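Local coordinates for protein putative Chlorite dismutase TA0507 (Thermoplasma acidophilum, PDB 3DTZ) that is of unknown function but probably binds heme and may act as an oxidoreductase, at residues 22-28 with 112-118; 136-140 with 197-203. All blocks are in the same frame, centred on the assembly; numbering follows the deposited sequence.

From the N terminus the chain enters strand 25-33 almost at once. It then passes through helix 41-60, a strand hairpin and helix 88-102 before strand 106-116 returns beside the first strand. Contact 1 closes this loop of 83 residues. Contact 2 opens later and closes a second loop of 56 residues, which brings strand 194-200 back to strand 139-147. The two loops follow in series and neither nests in nor crosses the other. The centres of contact 1 and contact 2 are about 18 Å apart, on opposite sides of the chain's centre. One antiparallel sheet, of the kind found in chlorite dismutases, holds both contacts. The contacts touch where Val28 CG2 packs 3.7 Å from Leu197 CD2.

Contact 1: 22-28 with 112-118; sequences TEIYTSV and SISIYDE
The side chains of Thr26 and Tyr116 meet nearly perpendicular. The methyl CG2 of Thr26 sits over one face of the Tyr116 ring, 4.0 Å from its centroid, in a CH-pi contact. That methyl occupies the position between backbone N and carbonyl carbon (chi1 -172° for OG1), and OG1 is left to bond Tyr83 O and Ser84 OG. Tyr116 OH also bonds Ser84 OG. Further along the same ring, Ile24 CG2 lies 3.5 Å from Tyr116 CD2. On the other face of the sheet the Tyr25 ring runs alongside Ile115, with CD1 of the tyrosine 3.7 Å from CG1 of the isoleucine. Tyr25 OH reaches Ala204 N of the second subunit, and Glu23 OE2 forms a salt bridge with Arg208 of that subunit.

The strands are antiparallel. Thr26 and Ser114 form a hydrogen-bonded pair, and Thr26 N meets Ser114 O at 2.8 Å. In one of its two conformers Ser27 OG donates to Ser112 O. Water 3 bridges Thr26 O to the hydroxyls of Ser112 and Ser114, and Ser114 OG also bonds Thr184 OG1. Water 2 ties Ile24 N, Tyr116 O and Glu118 OE2 together. The hydroxyls of Thr26, Tyr116 and Ser114 are thus satisfied within the chain and its bound water, while the polar ends of Glu23 and Tyr25 bond the second subunit.

Contact 2: 136-140 with 197-203; sequences PLRYF and LYEIPDI
Glu199 OE1 is gripped twice. Leu137 N donates to it at 2.9 Å, close to the line of the C-O bond, and Arg180 forms a salt bridge with it. Tyr182 OH bonds the other oxygen, OE2, so both carboxylate oxygens are bonded. The side chain gets there with CG anti to the carbonyl carbon (chi1 -65°) and the chain extended beyond it. These partners would probably keep the group ionised. Leu137 lies across the stem of Glu199, and its CG is 4.0 Å from Glu199 CB.

Beyond this point the segments pair as antiparallel strands. Tyr139 and Ile200 form a hydrogen-bonded pair. Ile200 N bonds Tyr139 O at 3.0 Å, and Tyr139 N bonds Ile200 O at 3.1 Å. Phe140 and Glu199 follow as a non-hydrogen-bonded pair. The pairing belongs to the antiparallel sheet of the chlorite dismutase fold. It ends at Ile200, and Pro201 and Asp202 lead into helix 203-213. Asp202 is the N-cap there, with OD1 bonded to Ala205 N.

The Tyr139 ring is sandwiched. Ile203 CG1 lies over the centre of one face, 3.9 Å from the centroid, in a CH-pi contact. Arg138 CG lies over the opposite face, toward the rim. Pro201 O approaches the ring edge, 3.4 Å from Tyr139 CE2. Leu197 keeps company with the Phe140 ring along its length, with Phe140 CZ 4.1 Å from Leu197 CD2. Tyr70 and Trp82 stack on the Phe140 ring, and Tyr25 of the third subunit packs on Ile203.

Contact 1: 22-28 with 112-118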
# COMPACT_ATOMS: atom_id res chain seq x y z
N THR D 22 -10.68 -0.28 36.06
CA THR D 22 -12.00 -0.96 35.83
C THR D 22 -12.21 -1.38 34.36
O THR D 22 -12.75 -2.45 34.12
CB THR D 22 -13.20 -0.11 36.37
OG1 THR D 22 -14.38 -0.94 36.51
CG2 THR D 22 -13.52 1.10 35.47
N GLU D 23 -11.76 -0.58 33.39
CA GLU D 23 -12.02 -0.90 31.98
C GLU D 23 -11.25 -2.14 31.57
O GLU D 23 -10.21 -2.43 32.15
CB GLU D 23 -11.60 0.25 31.03
CG GLU D 23 -12.26 1.57 31.30
CD GLU D 23 -11.47 2.44 32.27
OE1 GLU D 23 -10.61 1.94 33.03
OE2 GLU D 23 -11.70 3.67 32.25
N ILE D 24 -11.73 -2.84 30.54
CA ILE D 24 -11.05 -4.05 30.10
C ILE D 24 -10.44 -3.77 28.72
O ILE D 24 -11.16 -3.37 27.81
CB ILE D 24 -11.99 -5.27 30.01
CG1 ILE D 24 -12.76 -5.50 31.33
CG2 ILE D 24 -11.17 -6.54 29.61
CD1 ILE D 24 -13.85 -6.57 31.26
N TYR D 25 -9.12 -3.99 28.58
CA TYR D 25 -8.40 -3.80 27.30
C TYR D 25 -8.33 -5.12 26.57
O TYR D 25 -8.36 -6.18 27.18
CB TYR D 25 -6.96 -3.33 27.55
CG TYR D 25 -6.88 -1.98 28.20
CD1 TYR D 25 -6.82 -0.82 27.42
CD2 TYR D 25 -6.83 -1.85 29.60
CE1 TYR D 25 -6.73 0.45 28.03
CE2 TYR D 25 -6.76 -0.61 30.21
CZ TYR D 25 -6.71 0.54 29.43
OH TYR D 25 -6.63 1.77 30.02
N THR D 26 -8.25 -5.06 25.25
CA THR D 26 -8.04 -6.28 24.47
C THR D 26 -7.13 -6.01 23.28
O THR D 26 -7.07 -4.88 22.77
CB THR D 26 -9.37 -6.93 24.04
OG1 THR D 26 -9.10 -8.22 23.46
CG2 THR D 26 -10.15 -6.02 23.05
N SER D 27 -6.44 -7.07 22.84
CA SER D 27 -5.62 -6.97 21.63
C SER D 27 -5.85 -8.18 20.76
O SER D 27 -6.06 -9.28 21.26
CB SER D 27 -4.14 -6.87 21.99
OG SER D 27 -3.80 -5.55 22.38
N VAL D 28 -5.79 -7.94 19.45
CA VAL D 28 -5.77 -9.03 18.49
C VAL D 28 -4.46 -8.84 17.71
O VAL D 28 -4.21 -7.75 17.21
CB VAL D 28 -6.98 -8.97 17.54
CG1 VAL D 28 -6.89 -10.09 16.51
CG2 VAL D 28 -8.34 -9.06 18.37
N SER D 112 -4.05 -4.76 17.08
CA SER D 112 -4.98 -3.72 17.53
C SER D 112 -4.92 -3.70 19.04
O SER D 112 -4.55 -4.67 19.65
CB SER D 112 -6.42 -4.02 17.07
OG SER D 112 -6.92 -5.21 17.64
N ILE D 113 -5.24 -2.55 19.63
CA ILE D 113 -5.41 -2.43 21.08
C ILE D 113 -6.65 -1.55 21.26
O ILE D 113 -6.79 -0.49 20.63
CB ILE D 113 -4.16 -1.82 21.79
CG1 ILE D 113 -4.42 -1.54 23.27
CG2 ILE D 113 -3.72 -0.47 21.13
CD1 ILE D 113 -4.37 -2.73 24.15
N SER D 114 -7.58 -2.02 22.07
CA SER D 114 -8.86 -1.35 22.17
C SER D 114 -9.48 -1.69 23.53
O SER D 114 -8.93 -2.50 24.30
CB SER D 114 -9.78 -1.80 21.04
OG SER D 114 -9.98 -3.19 21.06
N ILE D 115 -10.64 -1.08 23.81
CA ILE D 115 -11.26 -1.19 25.14
C ILE D 115 -12.68 -1.69 24.96
O ILE D 115 -13.42 -1.11 24.19
CB ILE D 115 -11.31 0.22 25.80
CG1 ILE D 115 -9.89 0.73 26.06
CG2 ILE D 115 -12.05 0.18 27.14
CD1 ILE D 115 -9.74 2.14 25.54
N TYR D 116 -13.08 -2.73 25.68
CA TYR D 116 -14.45 -3.24 25.53
C TYR D 116 -15.51 -2.19 25.94
O TYR D 116 -15.38 -1.54 26.98
CB TYR D 116 -14.66 -4.48 26.42
CG TYR D 116 -13.96 -5.72 25.93
CD1 TYR D 116 -14.50 -6.49 24.89
CD2 TYR D 116 -12.75 -6.11 26.50
CE1 TYR D 116 -13.81 -7.66 24.43
CE2 TYR D 116 -12.05 -7.26 26.08
CZ TYR D 116 -12.59 -8.03 25.06
OH TYR D 116 -11.91 -9.15 24.65
N ASP D 117 -16.56 -2.05 25.12
CA ASP D 117 -17.75 -1.33 25.51
C ASP D 117 -18.66 -2.35 26.22
O ASP D 117 -19.23 -3.23 25.58
CB ASP D 117 -18.44 -0.74 24.27
CG ASP D 117 -19.75 -0.04 24.61
OD1 ASP D 117 -20.12 0.05 25.81
OD2 ASP D 117 -20.42 0.42 23.65
N GLU D 118 -18.76 -2.25 27.54
CA GLU D 118 -19.57 -3.25 28.29
C GLU D 118 -21.06 -2.91 28.34
O GLU D 118 -21.85 -3.68 28.89
CB GLU D 118 -19.02 -3.43 29.70
CG GLU D 118 -17.55 -3.82 29.71
CD GLU D 118 -16.97 -3.96 31.11
OE1 GLU D 118 -17.62 -4.57 31.99
OE2 GLU D 118 -15.85 -3.44 31.30
O HOH W 1 -15.30 -3.68 33.99
O HOH W 2 -14.30 -2.05 29.42
O HOH W 3 -8.05 -4.73 20.03

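Contact 2: 136-140 with 197-203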
# COMPACT_ATOMS: atom_id res chain seq x y z
N PRO D 136 -14.11 -20.87 24.61
CA PRO D 136 -14.36 -20.20 23.36
C PRO D 136 -15.10 -21.05 22.33
O PRO D 136 -15.01 -22.29 22.37
CB PRO D 136 -12.94 -19.82 22.85
CG PRO D 136 -12.05 -20.80 23.49
CD PRO D 136 -12.67 -21.11 24.83
N LEU D 137 -15.81 -20.38 21.43
CA LEU D 137 -16.48 -21.03 20.31
C LEU D 137 -15.45 -21.36 19.22
O LEU D 137 -14.30 -20.92 19.29
CB LEU D 137 -17.61 -20.14 19.76
CG LEU D 137 -18.66 -19.75 20.81
CD1 LEU D 137 -19.85 -19.12 20.12
CD2 LEU D 137 -19.12 -20.97 21.66
N ARG D 138 -15.87 -22.16 18.24
CA ARG D 138 -14.94 -22.76 17.30
C ARG D 138 -14.29 -21.73 16.36
O ARG D 138 -13.18 -21.95 15.89
CB ARG D 138 -15.65 -23.83 16.47
CG ARG D 138 -14.85 -24.34 15.25
CD ARG D 138 -15.58 -25.47 14.52
NE ARG D 138 -15.44 -26.70 15.29
CZ ARG D 138 -14.94 -27.85 14.85
NH1 ARG D 138 -14.55 -28.01 13.58
NH2 ARG D 138 -14.86 -28.88 15.68
N TYR D 139 -15.00 -20.64 16.07
CA TYR D 139 -14.50 -19.61 15.16
C TYR D 139 -14.47 -18.22 15.80
O TYR D 139 -15.18 -17.96 16.78
CB TYR D 139 -15.35 -19.53 13.88
CG TYR D 139 -15.47 -20.84 13.17
CD1 TYR D 139 -14.44 -21.31 12.35
CD2 TYR D 139 -16.62 -21.62 13.33
CE1 TYR D 139 -14.55 -22.56 11.70
CE2 TYR D 139 -16.75 -22.83 12.68
CZ TYR D 139 -15.73 -23.30 11.88
OH TYR D 139 -15.88 -24.52 11.26
N PHE D 140 -13.67 -17.35 15.21
CA PHE D 140 -13.45 -16.00 15.72
C PHE D 140 -13.39 -15.07 14.51
O PHE D 140 -12.75 -15.42 13.49
CB PHE D 140 -12.10 -15.98 16.43
CG PHE D 140 -11.71 -14.66 17.04
CD1 PHE D 140 -12.45 -14.09 18.08
CD2 PHE D 140 -10.57 -14.02 16.62
CE1 PHE D 140 -12.08 -12.86 18.67
CE2 PHE D 140 -10.18 -12.81 17.23
CZ PHE D 140 -10.93 -12.25 18.25
N LEU D 197 -15.35 -7.72 17.64
CA LEU D 197 -14.92 -9.12 17.79
C LEU D 197 -16.15 -10.02 17.94
O LEU D 197 -17.10 -9.67 18.65
CB LEU D 197 -14.05 -9.27 19.05
CG LEU D 197 -12.91 -8.26 19.19
CD1 LEU D 197 -12.19 -8.44 20.52
CD2 LEU D 197 -11.95 -8.32 18.00
N TYR D 198 -16.10 -11.20 17.33
CA TYR D 198 -17.20 -12.17 17.43
C TYR D 198 -16.64 -13.56 17.64
O TYR D 198 -15.70 -13.94 16.95
CB TYR D 198 -18.02 -12.22 16.16
CG TYR D 198 -18.53 -10.86 15.80
CD1 TYR D 198 -19.71 -10.39 16.38
CD2 TYR D 198 -17.79 -10.01 14.98
CE1 TYR D 198 -20.18 -9.12 16.09
CE2 TYR D 198 -18.25 -8.72 14.68
CZ TYR D 198 -19.45 -8.30 15.24
OH TYR D 198 -19.92 -7.03 15.00
N GLU D 199 -17.23 -14.29 18.57
CA GLU D 199 -17.04 -15.73 18.64
C GLU D 199 -18.27 -16.34 17.97
O GLU D 199 -19.42 -16.01 18.31
CB GLU D 199 -16.96 -16.23 20.08
CG GLU D 199 -15.76 -15.71 20.84
CD GLU D 199 -15.71 -16.34 22.21
OE1 GLU D 199 -15.60 -17.58 22.27
OE2 GLU D 199 -15.80 -15.59 23.20
N ILE D 200 -18.05 -17.21 16.99
CA ILE D 200 -19.16 -17.72 16.20
C ILE D 200 -19.08 -19.24 16.04
O ILE D 200 -17.98 -19.78 16.00
CB ILE D 200 -19.23 -17.06 14.79
CG1 ILE D 200 -18.03 -17.44 13.95
CG2 ILE D 200 -19.37 -15.52 14.91
CD1 ILE D 200 -18.08 -16.92 12.48
N PRO D 201 -20.24 -19.91 16.03
CA PRO D 201 -20.24 -21.37 15.77
C PRO D 201 -20.19 -21.80 14.30
O PRO D 201 -19.86 -22.96 14.03
CB PRO D 201 -21.55 -21.84 16.40
CG PRO D 201 -22.48 -20.62 16.34
CD PRO D 201 -21.57 -19.40 16.42
N ASP D 202 -20.56 -20.93 13.36
CA ASP D 202 -20.83 -21.36 11.97
C ASP D 202 -20.52 -20.21 11.03
O ASP D 202 -21.14 -19.15 11.09
CB ASP D 202 -22.32 -21.80 11.84
CG ASP D 202 -22.70 -22.35 10.45
OD1 ASP D 202 -22.20 -21.91 9.38
OD2 ASP D 202 -23.60 -23.21 10.42
N ILE D 203 -19.52 -20.43 10.17
CA ILE D 203 -19.02 -19.38 9.27
C ILE D 203 -20.16 -18.89 8.36
O ILE D 203 -20.44 -17.68 8.32
CB ILE D 203 -17.80 -19.86 8.42
CG1 ILE D 203 -16.59 -20.17 9.31
CG2 ILE D 203 -17.38 -18.80 7.41
CD1 ILE D 203 -15.49 -20.96 8.59